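Local coordinates for protein manganese lipoxygenase (Gaeumannomyces graminis, PDB 5FX8) that oxygenates linoleic and alpha-linolenic acids at a catalytic manganese centre, forming 11S- and 13R-hydroperoxy fatty acids, at residues A[68-73]-A[300-305]; A[196-201]-A[261-266]. All coordinates share one frame; numbering follows the deposited sequence.

Interaction 1 (A[68-73]-A[300-305])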
ATOM      1  N   GLU A  68     -20.729  25.393   1.259  1.00 14.82           N
ATOM      2  CA  GLU A  68     -20.788  25.975   2.587  1.00 18.64           C
ATOM      3  C   GLU A  68     -20.259  25.042   3.660  1.00 14.19           C
ATOM      4  O   GLU A  68     -19.917  25.503   4.742  1.00 18.62           O
ATOM      5  CB  GLU A  68     -22.219  26.380   2.944  1.00 19.72           C
ATOM      6  CG  GLU A  68     -22.687  27.666   2.301  1.00 27.20           C
ATOM      7  CD  GLU A  68     -24.148  27.995   2.597  1.00 47.16           C
ATOM      8  OE1 GLU A  68     -25.043  27.138   2.376  1.00 38.88           O
ATOM      9  OE2 GLU A  68     -24.393  29.133   3.052  1.00 54.32           O
ATOM     10  N   LEU A  69     -20.177  23.758   3.391  1.00 13.37           N
ATOM     11  CA  LEU A  69     -19.883  22.799   4.429  1.00 14.51           C
ATOM     12  C   LEU A  69     -18.583  22.049   4.211  1.00 13.30           C
ATOM     13  O   LEU A  69     -18.106  21.405   5.148  1.00 12.58           O
ATOM     14  CB  LEU A  69     -21.036  21.796   4.564  1.00 15.50           C
ATOM     15  CG  LEU A  69     -22.442  22.376   4.670  1.00 16.88           C
ATOM     16  CD1 LEU A  69     -23.488  21.293   4.671  1.00 20.34           C
ATOM     17  CD2 LEU A  69     -22.524  23.117   5.919  1.00 13.93           C
ATOM     18  N   PHE A  70     -17.999  22.111   3.016  1.00 11.96           N
ATOM     19  CA  PHE A  70     -16.735  21.446   2.717  1.00 10.57           C
ATOM     20  C   PHE A  70     -15.704  22.517   2.389  1.00  9.87           C
ATOM     21  O   PHE A  70     -15.695  23.065   1.292  1.00  8.89           O
ATOM     22  CB  PHE A  70     -16.942  20.468   1.600  1.00  9.71           C
ATOM     23  CG  PHE A  70     -15.755  19.667   1.237  1.00  9.64           C
ATOM     24  CD1 PHE A  70     -14.766  20.177   0.403  1.00  9.36           C
ATOM     25  CD2 PHE A  70     -15.673  18.348   1.626  1.00 11.06           C
ATOM     26  CE1 PHE A  70     -13.687  19.387   0.019  1.00  9.51           C
ATOM     27  CE2 PHE A  70     -14.604  17.565   1.251  1.00  9.71           C
ATOM     28  CZ  PHE A  70     -13.612  18.082   0.445  1.00  9.29           C
ATOM     29  N   LEU A  71     -14.831  22.812   3.349  1.00 11.22           N
ATOM     30  CA  LEU A  71     -13.989  23.998   3.330  1.00 10.60           C
ATOM     31  C   LEU A  71     -12.529  23.611   3.234  1.00 10.55           C
ATOM     32  O   LEU A  71     -12.131  22.498   3.582  1.00 16.93           O
ATOM     33  CB  LEU A  71     -14.215  24.856   4.579  1.00  9.69           C
ATOM     34  CG  LEU A  71     -15.683  25.191   4.919  1.00 10.61           C
ATOM     35  CD1 LEU A  71     -15.804  25.922   6.209  1.00 12.36           C
ATOM     36  CD2 LEU A  71     -16.282  26.044   3.879  1.00 10.09           C
ATOM     37  N   TYR A  72     -11.733  24.549   2.743  1.00  8.41           N
ATOM     38  CA  TYR A  72     -10.294  24.372   2.713  1.00  7.89           C
ATOM     39  C   TYR A  72      -9.741  24.671   4.092  1.00  9.06           C
ATOM     40  O   TYR A  72      -9.892  25.790   4.588  1.00 13.98           O
ATOM     41  CB  TYR A  72      -9.647  25.292   1.689  1.00  7.42           C
ATOM     42  CG  TYR A  72     -10.056  25.038   0.282  1.00  7.93           C
ATOM     43  CD1 TYR A  72      -9.840  23.810  -0.305  1.00  9.26           C
ATOM     44  CD2 TYR A  72     -10.641  26.030  -0.468  1.00  7.31           C
ATOM     45  CE1 TYR A  72     -10.216  23.579  -1.584  1.00  7.59           C
ATOM     46  CE2 TYR A  72     -11.009  25.809  -1.726  1.00  8.58           C
ATOM     47  CZ  TYR A  72     -10.798  24.581  -2.282  1.00  7.41           C
ATOM     48  OH  TYR A  72     -11.182  24.371  -3.565  1.00  9.03           O
ATOM     49  N   GLY A  73      -9.075  23.693   4.696  1.00  9.56           N
ATOM     50  CA  GLY A  73      -8.479  23.871   5.996  1.00  9.00           C
ATOM     51  C   GLY A  73      -6.973  23.901   5.921  1.00 14.39           C
ATOM     52  O   GLY A  73      -6.377  23.689   4.871  1.00 18.40           O
ATOM     53  N   VAL A 300      -6.633  18.379  -5.580  1.00 11.74           N
ATOM     54  CA  VAL A 300      -7.375  18.364  -6.848  1.00  6.99           C
ATOM     55  C   VAL A 300      -8.782  17.831  -6.640  1.00  6.22           C
ATOM     56  O   VAL A 300      -9.753  18.354  -7.190  1.00 27.39           O
ATOM     57  CB  VAL A 300      -6.617  17.540  -7.913  1.00  7.64           C
ATOM     58  CG1 VAL A 300      -7.486  17.366  -9.182  1.00  6.38           C
ATOM     59  CG2 VAL A 300      -5.284  18.188  -8.226  1.00  6.50           C
ATOM     60  N   HIS A 301      -8.914  16.786  -5.848  1.00  6.31           N
ATOM     61  CA  HIS A 301     -10.235  16.298  -5.529  1.00  9.88           C
ATOM     62  C   HIS A 301     -11.019  17.280  -4.662  1.00  9.31           C
ATOM     63  O   HIS A 301     -12.239  17.319  -4.759  1.00  8.53           O
ATOM     64  CB  HIS A 301     -10.117  14.944  -4.859  1.00  5.80           C
ATOM     65  CG  HIS A 301     -11.417  14.386  -4.397  1.00  5.48           C
ATOM     66  ND1 HIS A 301     -12.017  14.775  -3.219  1.00  9.27           N
ATOM     67  CD2 HIS A 301     -12.228  13.459  -4.941  1.00  5.46           C
ATOM     68  CE1 HIS A 301     -13.145  14.112  -3.058  1.00 11.80           C
ATOM     69  NE2 HIS A 301     -13.302  13.316  -4.098  1.00  7.14           N
ATOM     70  N   GLU A 302     -10.374  18.064  -3.803  1.00  7.96           N
ATOM     71  CA  GLU A 302     -11.112  19.044  -3.009  1.00  6.88           C
ATOM     72  C   GLU A 302     -11.737  20.090  -3.907  1.00  8.54           C
ATOM     73  O   GLU A 302     -12.929  20.433  -3.787  1.00 10.22           O
ATOM     74  CB  GLU A 302     -10.184  19.736  -2.008  1.00  6.99           C
ATOM     75  CG  GLU A 302      -9.802  18.903  -0.855  1.00  7.32           C
ATOM     76  CD  GLU A 302      -8.778  19.539   0.042  1.00  7.90           C
ATOM     77  OE1 GLU A 302      -9.006  20.622   0.619  1.00  8.96           O
ATOM     78  OE2 GLU A 302      -7.723  18.926   0.185  1.00  9.19           O
ATOM     79  N   ALA A 303     -10.912  20.639  -4.796  1.00  7.26           N
ATOM     80  CA  ALA A 303     -11.399  21.640  -5.714  1.00  6.64           C
ATOM     81  C   ALA A 303     -12.543  21.077  -6.556  1.00 10.33           C
ATOM     82  O   ALA A 303     -13.560  21.754  -6.751  1.00 14.34           O
ATOM     83  CB  ALA A 303     -10.226  22.149  -6.550  1.00  6.62           C
ATOM     84  N   ALA A 304     -12.437  19.808  -6.989  1.00 10.83           N
ATOM     85  CA  ALA A 304     -13.527  19.203  -7.754  1.00  6.72           C
ATOM     86  C   ALA A 304     -14.790  19.049  -6.916  1.00 10.08           C
ATOM     87  O   ALA A 304     -15.889  19.353  -7.385  1.00 13.13           O
ATOM     88  CB  ALA A 304     -13.113  17.849  -8.331  1.00  6.12           C
ATOM     89  N   PHE A 305     -14.665  18.550  -5.691  1.00  6.75           N
ATOM     90  CA  PHE A 305     -15.854  18.327  -4.870  1.00  7.24           C
ATOM     91  C   PHE A 305     -16.599  19.627  -4.599  1.00  7.00           C
ATOM     92  O   PHE A 305     -17.825  19.637  -4.535  1.00  6.86           O
ATOM     93  CB  PHE A 305     -15.451  17.650  -3.564  1.00  7.24           C
ATOM     94  CG  PHE A 305     -16.587  17.072  -2.786  1.00  9.32           C
ATOM     95  CD1 PHE A 305     -17.191  15.901  -3.179  1.00  8.61           C
ATOM     96  CD2 PHE A 305     -17.015  17.679  -1.618  1.00 10.00           C
ATOM     97  CE1 PHE A 305     -18.211  15.372  -2.442  1.00 10.32           C
ATOM     98  CE2 PHE A 305     -18.028  17.149  -0.871  1.00  8.84           C
ATOM     99  CZ  PHE A 305     -18.626  16.005  -1.268  1.00  9.78           C
TER
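Phe70 and Tyr72 pack against the last turns of helix 268-305 as the chain passes from the end of helix 56-69 into strand 71-73, and the register runs in reverse, with CA of Phe70 8.3 Å from CA of Phe305 and CA of Tyr72 7.9 Å from CA of Glu302. The rings of Phe70 and Phe305 form an edge-to-face pair: the CD2 corner of Phe305 sits over the centre of the Phe70 ring, the centroids are 4.7 Å apart, and the planes are inclined at 52°. Phe70 has CG anti to its backbone N (chi1 -177°), which extends the ring toward the helix. Its rim meets Glu302 as well: CE1 of Phe70 lies 4.0 Å from CA of Glu302, near the ring plane, and also touches CG. The extended Glu302 chain thus runs between the two aromatic residues of 68-73, and its OE1 reaches the edge of the Tyr72 ring, 3.4 Å from Tyr72 CD1 and in the ring plane. Farther out, OH of Tyr72 comes within 3.5 Å of CA of Ala303, but its hydrogen-bonding partner is Glu442. Ile92 of helix 86-124 touches both phenylalanines, and Phe305 also has a cation-pi contact with Lys66. Largely buried, and built from an aromatic pair and the aliphatic part of Glu302, the contact packs the N-terminal segment on the C-terminal end of the long helix that also carries the manganese ligands His290 and His294.

Interaction 2 (A[196-201]-A[261-266]); sequences KKLTAT and TYTPLD
Lys197 meets Leu265 through the base of its side chain: its CB lies 4.0 Å from Leu265 CD1, an aliphatic contact at the exposed margin of the interface. Next along helix 192-199 comes Leu198, which carries most of the packing. Its CG stands anti to the backbone N (chi1 -180°), sending the fork toward the turn 263-266, where both methyls reach Pro264 and CD2 also meets Thr263. CD2 and CG2 of Thr263 come tip to tip at 3.8 Å, while CD1 rests against CB and CG of Pro264, 4.1 Å from Pro264 CB; the side chains of Leu198 and Pro264 cross at about a right angle. Leu265 CD1 also approaches CB of Leu198, at 4.3 Å, so it touches the CB atoms of two consecutive helix residues. Thr199 faces elsewhere, its OG1 accepting from the backbone N of Thr201 in an ST turn, and Ala200, with positive phi, is the first residue to leave helical geometry. Opposite, residues 263-266 form a type I beta turn, closed by Asp266 N to Thr263 O at 3.0 Å. Asp266 OD1 accepts from Thr263 N across the same turn, while OD2 forms a salt bridge with Lys508. Pro264 also touches Trp271 of helix 268-305. The polar bonds named here lie within each segment or lead to other parts of the chain, whereas the join between helix 192-199 and the turn after strand 261-262 is apolar, methyl and methylene packing near the surface.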
ATOM      1  N   LYS A 196      39.889   7.085 -13.451  1.00 20.47           N
ATOM      2  CA  LYS A 196      40.408   6.454 -14.657  1.00 21.16           C
ATOM      3  C   LYS A 196      40.413   4.939 -14.526  1.00 21.02           C
ATOM      4  O   LYS A 196      40.018   4.232 -15.462  1.00 18.37           O
ATOM      5  CB  LYS A 196      41.805   6.973 -14.961  1.00 21.83           C
ATOM      6  CG  LYS A 196      42.495   6.311 -16.127  1.00 18.82           C
ATOM      7  CD  LYS A 196      41.912   6.775 -17.432  1.00 22.60           C
ATOM      8  CE  LYS A 196      42.131   8.243 -17.616  1.00 20.94           C
ATOM      9  NZ  LYS A 196      41.649   8.596 -18.958  1.00 31.56           N
ATOM     10  N   LYS A 197      40.839   4.415 -13.372  1.00 22.01           N
ATOM     11  CA  LYS A 197      40.834   2.958 -13.239  1.00 22.45           C
ATOM     12  C   LYS A 197      39.422   2.385 -13.163  1.00 21.46           C
ATOM     13  O   LYS A 197      39.233   1.210 -13.473  1.00 25.18           O
ATOM     14  CB  LYS A 197      41.647   2.510 -12.019  1.00 22.92           C
ATOM     15  CG  LYS A 197      43.116   2.818 -12.127  1.00 31.49           C
ATOM     16  CD  LYS A 197      43.980   1.887 -11.305  1.00 33.95           C
ATOM     17  CE  LYS A 197      43.482   1.781  -9.901  1.00 33.41           C
ATOM     18  NZ  LYS A 197      43.883   0.470  -9.320  1.00 37.24           N
ATOM     19  N   LEU A 198      38.432   3.184 -12.777  1.00 20.87           N
ATOM     20  CA  LEU A 198      37.070   2.693 -12.635  1.00 19.11           C
ATOM     21  C   LEU A 198      36.248   2.836 -13.917  1.00 18.51           C
ATOM     22  O   LEU A 198      35.461   1.954 -14.255  1.00 15.75           O
ATOM     23  CB  LEU A 198      36.395   3.436 -11.484  1.00 17.99           C
ATOM     24  CG  LEU A 198      34.958   3.090 -11.139  1.00 17.66           C
ATOM     25  CD1 LEU A 198      34.871   1.746 -10.527  1.00 19.20           C
ATOM     26  CD2 LEU A 198      34.474   4.093 -10.179  1.00 22.67           C
ATOM     27  N   THR A 199      36.416   3.918 -14.643  1.00 16.03           N
ATOM     28  CA  THR A 199      35.563   4.209 -15.770  1.00 16.41           C
ATOM     29  C   THR A 199      36.270   4.206 -17.109  1.00 18.26           C
ATOM     30  O   THR A 199      35.588   4.269 -18.135  1.00 16.85           O
ATOM     31  CB  THR A 199      34.908   5.577 -15.597  1.00 17.92           C
ATOM     32  OG1 THR A 199      35.918   6.584 -15.716  1.00 19.96           O
ATOM     33  CG2 THR A 199      34.256   5.665 -14.263  1.00 16.97           C
ATOM     34  N   ALA A 200      37.600   4.150 -17.124  1.00 20.48           N
ATOM     35  CA  ALA A 200      38.481   4.239 -18.285  1.00 18.68           C
ATOM     36  C   ALA A 200      38.458   5.611 -18.932  1.00 21.47           C
ATOM     37  O   ALA A 200      38.948   5.761 -20.045  1.00 22.43           O
ATOM     38  CB  ALA A 200      38.163   3.170 -19.334  1.00 17.80           C
ATOM     39  N   THR A 201      37.906   6.618 -18.270  1.00 19.08           N
ATOM     40  CA  THR A 201      37.859   7.950 -18.847  1.00 21.15           C
ATOM     41  C   THR A 201      37.928   8.929 -17.685  1.00 19.70           C
ATOM     42  O   THR A 201      38.400   8.578 -16.602  1.00 27.05           O
ATOM     43  CB  THR A 201      36.635   8.072 -19.786  1.00 25.07           C
ATOM     44  OG1 THR A 201      36.525   9.386 -20.340  1.00 22.95           O
ATOM     45  CG2 THR A 201      35.333   7.687 -19.095  1.00 27.88           C
ATOM     46  N   THR A 261      34.639  10.404   0.529  1.00 19.99           N
ATOM     47  CA  THR A 261      34.121  10.018  -0.776  1.00 17.74           C
ATOM     48  C   THR A 261      34.538   8.583  -1.049  1.00 17.13           C
ATOM     49  O   THR A 261      35.727   8.283  -1.093  1.00 21.46           O
ATOM     50  CB  THR A 261      34.643  10.937  -1.883  1.00 18.06           C
ATOM     51  OG1 THR A 261      34.409  12.303  -1.537  1.00 22.00           O
ATOM     52  CG2 THR A 261      33.916  10.664  -3.171  1.00 18.34           C
ATOM     53  N   TYR A 262      33.570   7.708  -1.244  1.00 19.26           N
ATOM     54  CA  TYR A 262      33.819   6.299  -1.503  1.00 19.25           C
ATOM     55  C   TYR A 262      33.639   5.951  -2.980  1.00 18.02           C
ATOM     56  O   TYR A 262      32.995   6.664  -3.753  1.00 17.93           O
ATOM     57  CB  TYR A 262      32.883   5.431  -0.669  1.00 19.62           C
ATOM     58  CG  TYR A 262      33.016   5.604   0.813  1.00 19.57           C
ATOM     59  CD1 TYR A 262      32.328   6.604   1.480  1.00 19.27           C
ATOM     60  CD2 TYR A 262      33.793   4.739   1.552  1.00 19.46           C
ATOM     61  CE1 TYR A 262      32.438   6.740   2.811  1.00 20.11           C
ATOM     62  CE2 TYR A 262      33.903   4.875   2.876  1.00 20.33           C
ATOM     63  CZ  TYR A 262      33.230   5.876   3.502  1.00 19.12           C
ATOM     64  OH  TYR A 262      33.336   6.012   4.850  1.00 21.06           O
ATOM     65  N   THR A 263      34.185   4.808  -3.352  1.00 16.14           N
ATOM     66  CA  THR A 263      34.193   4.359  -4.732  1.00 19.89           C
ATOM     67  C   THR A 263      34.144   2.843  -4.675  1.00 19.99           C
ATOM     68  O   THR A 263      34.483   2.266  -3.638  1.00 18.96           O
ATOM     69  CB  THR A 263      35.460   4.876  -5.456  1.00 17.30           C
ATOM     70  OG1 THR A 263      35.281   6.244  -5.833  1.00 17.24           O
ATOM     71  CG2 THR A 263      35.769   4.115  -6.649  1.00 17.42           C
ATOM     72  N   PRO A 264      33.681   2.168  -5.735  1.00 18.84           N
ATOM     73  CA  PRO A 264      33.853   0.709  -5.786  1.00 18.72           C
ATOM     74  C   PRO A 264      35.310   0.250  -5.728  1.00 18.82           C
ATOM     75  O   PRO A 264      35.551  -0.955  -5.682  1.00 26.50           O
ATOM     76  CB  PRO A 264      33.208   0.323  -7.115  1.00 17.98           C
ATOM     77  CG  PRO A 264      32.234   1.379  -7.373  1.00 17.98           C
ATOM     78  CD  PRO A 264      32.754   2.646  -6.767  1.00 17.35           C
ATOM     79  N   LEU A 265      36.281   1.156  -5.735  1.00 19.91           N
ATOM     80  CA  LEU A 265      37.687   0.809  -5.564  1.00 23.93           C
ATOM     81  C   LEU A 265      38.164   0.912  -4.117  1.00 19.96           C
ATOM     82  O   LEU A 265      39.299   0.526  -3.831  1.00 25.72           O
ATOM     83  CB  LEU A 265      38.572   1.703  -6.448  1.00 20.82           C
ATOM     84  CG  LEU A 265      38.387   1.518  -7.947  1.00 20.09           C
ATOM     85  CD1 LEU A 265      39.436   2.318  -8.658  1.00 21.24           C
ATOM     86  CD2 LEU A 265      38.460   0.046  -8.321  1.00 18.53           C
ATOM     87  N   ASP A 266      37.347   1.443  -3.215  1.00 22.33           N
ATOM     88  CA  ASP A 266      37.608   1.380  -1.787  1.00 24.86           C
ATOM     89  C   ASP A 266      37.609  -0.069  -1.322  1.00 25.60           C
ATOM     90  O   ASP A 266      37.260  -0.984  -2.058  1.00 26.33           O
ATOM     91  CB  ASP A 266      36.536   2.134  -0.995  1.00 22.11           C
ATOM     92  CG  ASP A 266      36.749   3.620  -0.975  1.00 21.39           C
ATOM     93  OD1 ASP A 266      36.285   4.297  -1.899  1.00 24.72           O
ATOM     94  OD2 ASP A 266      37.358   4.125  -0.024  1.00 25.16           O
TER

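How the interactions relate
From the N terminus, the chain leaves helix 56-69 through 68-73, the first half of interaction 1, and 300-305 closes the loop against 68-73 after 226 intervening residues. Interaction 2 is nested inside that loop: 196-201 ends helix 192-199, the chain then runs through strands 212-216, 235-241 and 246-253. The smaller loop is closed by segment 261-266, which begins with edge strand 261-262. Helix 268-305 follows directly, and its far end supplies 300-305. The contacts do not touch; their centres are 54 Å apart, on opposite sides of the chain's centre. Interaction 1 joins the N-terminal segment to this long helix, whereas interaction 2 joins a peripheral helix to the five-stranded sheet's margin.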